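Local coordinates for aminopeptidase N family protein (Idiomarina loihiensis L2TR, PDB 4FGM), which binds a zinc ion and probably acts as a metallo-aminopeptidase of the M61 family, removing residues from the N-terminal ends of peptides, at residues L237-R240 with N241-A244; Y275-S278 with W279-T283; L303-Y306 with E307-S311. All coordinates share one frame; numbering follows the deposited sequence.

Contact 1 (L237-R240 with N241-A244); sequences LEHR and NSTA
The carbonyl oxygen L237 O is gripped by two donors of the returning strand, A244 N at 3.1 Å and the hydroxyl T243 OG1 at 2.9 Å. The two arrive differently: the amide is tilted just 15° from the carbonyl plane, whereas the hydroxyl stands well above it, 66° out. T243 reaches this place because OG1 lies opposite its own backbone N (chi1 -177°), which turns the hydroxyl back over the neighbouring strand. A244 O completes the pair by accepting from L237 N at 2.9 Å, so L237 and A244 form an antiparallel hydrogen-bonded pair, and E238 with T243 the adjoining non-hydrogen-bonded one. A valine in place of T243 would probably leave L237 O with the amide of A244 as its one remaining donor across the hairpin. Toward the turn, H239 CB sits 3.6 Å from S242 OG, while the H239 ring sets its edge near T243 CA; its ND1 is bonded to D165, which also pairs with R240. E238, on the same sheet face as T243, touches the bound maleic acid. These features define a tight beta hairpin at the margin of a five-stranded mixed sheet, with its outermost strand lining the ligand pocket beside the zinc site.

Contact 2 (Y275-S278 with W279-T283); sequences YFHS and WNIKT. With ZN (zinc ion), chain C.
With CG opposite the backbone N (chi1 -162°), Y275 swings its ring along the helix to meet W279, whose own CG takes the position beside its N. The two side chains run side by side, and the indole directs its edge at the tyrosine face in an offset edge-to-face pair, planes at 72° and centroids 5.4 Å apart. The closest side-chain atoms of the pair are Y275 CE2 and W279 CH2, at 3.7 Å. Beyond the pair, Y275 OH bonds to H185 and W279 NE1 to the carbonyl of E217. H277, on helix 262-277, is the second histidine of an HExxH zinc motif, and H277 NE2 binds the zinc ion at 2.0 Å, with H273 and E307 as fellow protein ligands. Through the other ring nitrogen, H277 ND1 donates to N280 O at 2.8 Å; the acceptor lies in the ring plane and the N-H...O angle is 161°. Together with the zinc bond, this second-shell carbonyl helps to fix the ring's rotation and probably makes the imidazole a more electron-rich zinc ligand. I281 CG2 lies 3.4 Å from H277 ND1, packing obliquely against the ring. The turn itself is held at F276 O, which accepts from N280 N and W279 N, both at 2.9 Å. Alongside, the amide nitrogen N280 ND2 touches the edge of the F276 ring, the amide plane nearly perpendicular to that of the ring.

Contact 3 (L303-Y306 with E307-S311); sequences LWFY and EGMTS. With ZN (zinc ion), chain C; MAE (maleic acid), chain B.
E307 OE1 binds the zinc ion at 2.2 Å, and in the metal's coordination sphere it is joined by MAE O2 at 2.3 Å. The other carboxylate oxygen, E307 OE2, lies 2.6 Å from MAE O1. E307 is the third protein ligand of the zinc, downstream of the HExxH helix, as in gluzincin peptidases. Its backbone is anchored on both sides: E307 N donates to L303 O at 2.8 Å, and E307 O accepts from both the amide and the hydroxyl of S311. One turn on, T310 OG1 donates to Y306 O at 2.8 Å, approaching from above the carbonyl plane; the T310 side chain also touches H273 and H277. Away from the metal, selenomethionine M309 places CG over one face of the F305 ring, 3.9 Å from the centroid and 25° off the normal, with SE farther out and oblique, a Met-aromatic contact. Bends at chi2 (-59°) and chi3 carry the M309 methyl CE on to W304, 3.5 Å from CZ3. Helix 401-413 covers F305 and M309 through M405, and Y306 OH bonds to T419.

How the contacts relate
All three contacts are local and lie in series along the chain, none nested in or crossing another. Contact 1 closes the hairpin of strands 235-238 and 242-248; contact 2 follows at the exit of helix 262-277; contact 3 spans the junction of helices 303-306 and 308-320. In space they converge on one site. E238 CB packs 3.3 Å from H277 CB, and K282 lies against H239 and R240, tying the sheet edge to the loop after the zinc helix. Contacts 2 and 3 share the zinc ion, and the N280 side chain wedges against Y306 and T310. Contacts 1 and 3 stay about 5 Å apart at their nearest atoms, with contact 2 touching both.

Contact 1 (L237-R240 with N241-A244)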
loop_
_atom_site.group_PDB
_atom_site.type_symbol
_atom_site.label_atom_id
_atom_site.label_comp_id
_atom_site.label_asym_id
_atom_site.label_seq_id
_atom_site.Cartn_x
_atom_site.Cartn_y
_atom_site.Cartn_z
ATOM N N LEU A 237 -5.347 -2.658 -0.056
ATOM C CA LEU A 237 -5.683 -2.274 1.310
ATOM C C LEU A 237 -5.985 -3.546 2.088
ATOM O O LEU A 237 -6.839 -4.337 1.704
ATOM C CB LEU A 237 -6.893 -1.330 1.336
ATOM C CG LEU A 237 -7.240 -0.769 2.723
ATOM C CD1 LEU A 237 -5.994 -0.152 3.355
ATOM C CD2 LEU A 237 -8.347 0.258 2.607
ATOM N N GLU A 238 -5.256 -3.742 3.176
ATOM C CA GLU A 238 -5.412 -4.922 4.009
ATOM C C GLU A 238 -6.671 -4.894 4.860
ATOM O O GLU A 238 -7.182 -3.828 5.202
ATOM C CB GLU A 238 -4.208 -5.067 4.938
ATOM C CG GLU A 238 -4.129 -3.990 6.004
ATOM C CD GLU A 238 -3.531 -2.695 5.497
ATOM O OE1 GLU A 238 -3.474 -2.497 4.265
ATOM O OE2 GLU A 238 -3.125 -1.867 6.337
ATOM N N HIS A 239 -7.149 -6.085 5.205
ATOM C CA HIS A 239 -8.326 -6.248 6.051
ATOM C C HIS A 239 -8.169 -7.558 6.826
ATOM O O HIS A 239 -7.353 -8.413 6.450
ATOM C CB HIS A 239 -9.596 -6.227 5.197
ATOM C CG HIS A 239 -9.843 -4.903 4.547
ATOM N ND1 HIS A 239 -10.177 -3.775 5.266
ATOM C CD2 HIS A 239 -9.723 -4.506 3.258
ATOM C CE1 HIS A 239 -10.248 -2.737 4.449
ATOM N NE2 HIS A 239 -9.977 -3.154 3.225
ATOM N N ARG A 240 -8.929 -7.708 7.911
ATOM C CA ARG A 240 -8.817 -8.893 8.757
ATOM C C ARG A 240 -8.943 -10.244 8.072
ATOM O O ARG A 240 -8.242 -11.176 8.445
ATOM C CB ARG A 240 -9.786 -8.801 9.939
ATOM C CG ARG A 240 -11.260 -8.773 9.598
ATOM C CD ARG A 240 -12.046 -8.347 10.822
ATOM N NE ARG A 240 -11.861 -6.926 11.105
ATOM C CZ ARG A 240 -12.329 -6.311 12.186
ATOM N NH1 ARG A 240 -13.004 -6.998 13.090
ATOM N NH2 ARG A 240 -12.146 -5.007 12.355
ATOM N N ASN A 241 -9.804 -10.374 7.069
ATOM C CA ASN A 241 -9.911 -11.668 6.399
ATOM C C ASN A 241 -10.055 -11.523 4.881
ATOM O O ASN A 241 -10.544 -12.421 4.187
ATOM C CB ASN A 241 -11.066 -12.484 6.999
ATOM C CG ASN A 241 -12.441 -11.969 6.584
ATOM O OD1 ASN A 241 -12.600 -10.802 6.220
ATOM N ND2 ASN A 241 -13.449 -12.850 6.653
ATOM N N SER A 242 -9.593 -10.383 4.377
ATOM C CA SER A 242 -9.644 -10.091 2.948
ATOM C C SER A 242 -8.759 -8.888 2.630
ATOM O O SER A 242 -8.205 -8.235 3.524
ATOM C CB SER A 242 -11.074 -9.756 2.522
ATOM O OG SER A 242 -11.456 -8.492 3.031
ATOM N N THR A 243 -8.635 -8.600 1.344
ATOM C CA THR A 243 -7.870 -7.451 0.901
ATOM C C THR A 243 -8.460 -6.986 -0.417
ATOM O O THR A 243 -8.998 -7.786 -1.181
ATOM C CB THR A 243 -6.359 -7.780 0.722
ATOM O OG1 THR A 243 -5.659 -6.587 0.341
ATOM C CG2 THR A 243 -6.148 -8.847 -0.338
ATOM N N ALA A 244 -8.394 -5.682 -0.654
ATOM C CA ALA A 244 -8.893 -5.104 -1.896
ATOM C C ALA A 244 -7.665 -4.658 -2.692
ATOM O O ALA A 244 -6.857 -3.844 -2.223
ATOM C CB ALA A 244 -9.809 -3.913 -1.600
#

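Contact 2 (Y275-S278 with W279-T283)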
loop_
_atom_site.group_PDB
_atom_site.type_symbol
_atom_site.label_atom_id
_atom_site.label_comp_id
_atom_site.label_asym_id
_atom_site.label_seq_id
_atom_site.Cartn_x
_atom_site.Cartn_y
_atom_site.Cartn_z
ATOM N N TYR A 275 -1.577 -9.884 2.646
ATOM C CA TYR A 275 -1.801 -11.086 3.446
ATOM C C TYR A 275 -1.030 -10.984 4.763
ATOM O O TYR A 275 -1.578 -11.232 5.839
ATOM C CB TYR A 275 -1.339 -12.322 2.670
ATOM C CG TYR A 275 -1.889 -13.641 3.182
ATOM C CD1 TYR A 275 -3.241 -13.961 3.029
ATOM C CD2 TYR A 275 -1.048 -14.588 3.781
ATOM C CE1 TYR A 275 -3.737 -15.187 3.450
ATOM C CE2 TYR A 275 -1.537 -15.819 4.206
ATOM C CZ TYR A 275 -2.877 -16.115 4.036
ATOM O OH TYR A 275 -3.359 -17.341 4.417
ATOM N N PHE A 276 0.242 -10.610 4.674
ATOM C CA PHE A 276 1.088 -10.467 5.853
ATOM C C PHE A 276 0.458 -9.479 6.832
ATOM O O PHE A 276 0.517 -9.656 8.059
ATOM C CB PHE A 276 2.466 -9.942 5.451
ATOM C CG PHE A 276 3.505 -10.065 6.532
ATOM C CD1 PHE A 276 4.119 -11.291 6.783
ATOM C CD2 PHE A 276 3.849 -8.971 7.319
ATOM C CE1 PHE A 276 5.063 -11.426 7.797
ATOM C CE2 PHE A 276 4.798 -9.093 8.340
ATOM C CZ PHE A 276 5.404 -10.326 8.581
ATOM N N HIS A 277 -0.150 -8.437 6.270
ATOM C CA HIS A 277 -0.810 -7.397 7.063
ATOM C C HIS A 277 -1.916 -8.002 7.942
ATOM O O HIS A 277 -2.325 -7.389 8.946
ATOM C CB HIS A 277 -1.410 -6.311 6.157
ATOM C CG HIS A 277 -0.487 -5.159 5.896
ATOM N ND1 HIS A 277 0.264 -4.557 6.887
ATOM C CD2 HIS A 277 -0.245 -4.456 4.768
ATOM C CE1 HIS A 277 0.923 -3.533 6.381
ATOM N NE2 HIS A 277 0.629 -3.450 5.096
ATOM N N SER A 278 -2.419 -9.183 7.564
ATOM C CA SER A 278 -3.467 -9.834 8.358
ATOM C C SER A 278 -2.966 -9.979 9.791
ATOM O O SER A 278 -3.738 -9.861 10.764
ATOM C CB SER A 278 -3.777 -11.222 7.812
ATOM O OG SER A 278 -4.568 -11.112 6.645
ATOM N N TRP A 279 -1.678 -10.283 9.921
ATOM C CA TRP A 279 -1.100 -10.437 11.245
ATOM C C TRP A 279 -0.528 -9.090 11.650
ATOM O O TRP A 279 -0.790 -8.578 12.750
ATOM C CB TRP A 279 0.035 -11.451 11.218
ATOM C CG TRP A 279 -0.412 -12.852 11.062
ATOM C CD1 TRP A 279 -0.668 -13.755 12.065
ATOM C CD2 TRP A 279 -0.633 -13.542 9.833
ATOM N NE1 TRP A 279 -1.027 -14.976 11.526
ATOM C CE2 TRP A 279 -1.010 -14.873 10.160
ATOM C CE3 TRP A 279 -0.541 -13.170 8.482
ATOM C CZ2 TRP A 279 -1.296 -15.826 9.189
ATOM C CZ3 TRP A 279 -0.824 -14.115 7.510
ATOM C CH2 TRP A 279 -1.195 -15.437 7.867
ATOM N N ASN A 280 0.246 -8.510 10.748
ATOM C CA ASN A 280 0.884 -7.239 11.027
ATOM C C ASN A 280 0.046 -6.042 10.607
ATOM O O ASN A 280 -0.067 -5.766 9.400
ATOM C CB ASN A 280 2.230 -7.251 10.308
ATOM C CG ASN A 280 3.253 -6.295 10.902
ATOM O OD1 ASN A 280 3.091 -5.800 12.014
ATOM N ND2 ASN A 280 4.344 -6.057 10.153
ATOM N N ILE A 281 -0.610 -5.431 11.597
ATOM C CA ILE A 281 -1.510 -4.283 11.467
ATOM C C ILE A 281 -2.990 -4.523 11.630
ATOM O O ILE A 281 -3.723 -3.584 11.979
ATOM C CB ILE A 281 -1.296 -3.478 10.155
ATOM C CG1 ILE A 281 -1.725 -2.021 10.382
ATOM C CG2 ILE A 281 -2.238 -3.976 9.075
ATOM C CD1 ILE A 281 -1.031 -1.372 11.549
ATOM N N LYS A 282 -3.434 -5.735 11.329
ATOM C CA LYS A 282 -4.849 -6.011 11.478
ATOM C C LYS A 282 -5.100 -6.576 12.869
ATOM O O LYS A 282 -6.132 -6.262 13.477
ATOM C CB LYS A 282 -5.353 -7.003 10.428
ATOM C CG LYS A 282 -5.639 -6.353 9.070
ATOM C CD LYS A 282 -5.927 -4.860 9.218
ATOM C CE LYS A 282 -7.391 -4.630 9.435
ATOM N NZ LYS A 282 -7.577 -3.334 10.125
ATOM N N THR A 283 -4.183 -7.413 13.372
ATOM C CA THR A 283 -4.345 -7.986 14.709
ATOM C C THR A 283 -3.254 -7.428 15.616
ATOM O O THR A 283 -3.545 -6.916 16.698
ATOM C CB THR A 283 -4.306 -9.523 14.680
ATOM O OG1 THR A 283 -3.282 -9.971 13.781
ATOM C CG2 THR A 283 -5.658 -10.066 14.235
HETATM ZN ZN ZN C . 1.252 -2.032 3.833
#

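Contact 3 (L303-Y306 with E307-S311)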
loop_
_atom_site.group_PDB
_atom_site.type_symbol
_atom_site.label_atom_id
_atom_site.label_comp_id
_atom_site.label_asym_id
_atom_site.label_seq_id
_atom_site.Cartn_x
_atom_site.Cartn_y
_atom_site.Cartn_z
ATOM N N LEU A 303 4.756 3.146 12.014
ATOM C CA LEU A 303 4.625 2.618 10.659
ATOM C C LEU A 303 5.940 2.069 10.103
ATOM O O LEU A 303 5.939 1.345 9.106
ATOM C CB LEU A 303 4.052 3.678 9.723
ATOM C CG LEU A 303 2.614 4.109 10.049
ATOM C CD1 LEU A 303 2.101 5.036 8.955
ATOM C CD2 LEU A 303 1.709 2.886 10.166
ATOM N N TRP A 304 7.062 2.398 10.744
ATOM C CA TRP A 304 8.357 1.888 10.287
ATOM C C TRP A 304 8.344 0.381 10.492
ATOM O O TRP A 304 9.029 -0.375 9.798
ATOM C CB TRP A 304 9.514 2.488 11.101
ATOM C CG TRP A 304 9.522 2.092 12.562
ATOM C CD1 TRP A 304 8.975 2.792 13.609
ATOM C CD2 TRP A 304 10.105 0.913 13.134
ATOM N NE1 TRP A 304 9.184 2.120 14.790
ATOM C CE2 TRP A 304 9.871 0.966 14.529
ATOM C CE3 TRP A 304 10.801 -0.182 12.604
ATOM C CZ2 TRP A 304 10.311 -0.034 15.400
ATOM C CZ3 TRP A 304 11.242 -1.179 13.474
ATOM C CH2 TRP A 304 10.993 -1.096 14.857
ATOM N N PHE A 305 7.555 -0.051 11.467
ATOM C CA PHE A 305 7.448 -1.461 11.776
ATOM C C PHE A 305 6.276 -2.092 11.026
ATOM O O PHE A 305 6.435 -3.096 10.319
ATOM C CB PHE A 305 7.295 -1.642 13.297
ATOM C CG PHE A 305 7.026 -3.062 13.721
ATOM C CD1 PHE A 305 5.716 -3.558 13.774
ATOM C CD2 PHE A 305 8.081 -3.913 14.039
ATOM C CE1 PHE A 305 5.464 -4.885 14.138
ATOM C CE2 PHE A 305 7.846 -5.241 14.403
ATOM C CZ PHE A 305 6.532 -5.732 14.454
ATOM N N TYR A 306 5.102 -1.490 11.159
ATOM C CA TYR A 306 3.917 -2.026 10.508
ATOM C C TYR A 306 3.961 -1.987 8.986
ATOM O O TYR A 306 3.357 -2.828 8.321
ATOM C CB TYR A 306 2.676 -1.335 11.075
ATOM C CG TYR A 306 2.410 -1.840 12.468
ATOM C CD1 TYR A 306 2.017 -3.168 12.674
ATOM C CD2 TYR A 306 2.670 -1.050 13.584
ATOM C CE1 TYR A 306 1.901 -3.696 13.957
ATOM C CE2 TYR A 306 2.559 -1.571 14.875
ATOM C CZ TYR A 306 2.178 -2.898 15.051
ATOM O OH TYR A 306 2.111 -3.443 16.310
ATOM N N GLU A 307 4.680 -1.023 8.428
ATOM C CA GLU A 307 4.808 -0.962 6.982
ATOM C C GLU A 307 6.191 -1.476 6.588
ATOM O O GLU A 307 6.328 -2.207 5.605
ATOM C CB GLU A 307 4.600 0.464 6.466
ATOM C CG GLU A 307 3.144 0.928 6.477
ATOM C CD GLU A 307 2.215 -0.019 5.732
ATOM O OE1 GLU A 307 2.716 -0.924 5.044
ATOM O OE2 GLU A 307 0.985 0.145 5.832
ATOM N N GLY A 308 7.204 -1.111 7.379
ATOM C CA GLY A 308 8.573 -1.527 7.109
ATOM C C GLY A 308 8.808 -3.028 7.061
ATOM O O GLY A 308 9.317 -3.537 6.056
HETATM N N MSE A 309 8.450 -3.736 8.137
HETATM C CA MSE A 309 8.634 -5.187 8.194
HETATM C C MSE A 309 7.907 -5.847 7.026
HETATM O O MSE A 309 8.446 -6.741 6.358
HETATM C CB MSE A 309 8.080 -5.762 9.510
HETATM C CG MSE A 309 8.645 -5.156 10.796
HETATM SE SE MSE A 309 10.587 -5.300 11.021
HETATM C CE MSE A 309 11.046 -3.442 10.786
ATOM N N THR A 310 6.677 -5.397 6.788
ATOM C CA THR A 310 5.857 -5.935 5.708
ATOM C C THR A 310 6.512 -5.683 4.348
ATOM O O THR A 310 6.437 -6.519 3.444
ATOM C CB THR A 310 4.462 -5.292 5.712
ATOM O OG1 THR A 310 3.943 -5.297 7.051
ATOM C CG2 THR A 310 3.516 -6.063 4.784
ATOM N N SER A 311 7.167 -4.533 4.213
ATOM C CA SER A 311 7.831 -4.193 2.960
ATOM C C SER A 311 9.102 -4.998 2.742
ATOM O O SER A 311 9.657 -4.997 1.648
ATOM C CB SER A 311 8.143 -2.700 2.898
ATOM O OG SER A 311 6.945 -1.959 2.744
HETATM ZN ZN ZN C . 1.252 -2.032 3.833
HETATM C C1 MAE B . -0.337 -0.399 2.429
HETATM O O1 MAE B . 0.210 0.324 3.333
HETATM O O2 MAE B . -0.668 -1.569 2.731
HETATM C C2 MAE B . -0.585 0.219 1.108
HETATM C C3 MAE B . -1.463 1.138 0.713
HETATM C C4 MAE B . -2.458 1.806 1.545
HETATM O O3 MAE B . -2.668 1.592 2.755
HETATM O O4 MAE B . -3.105 2.695 0.954
#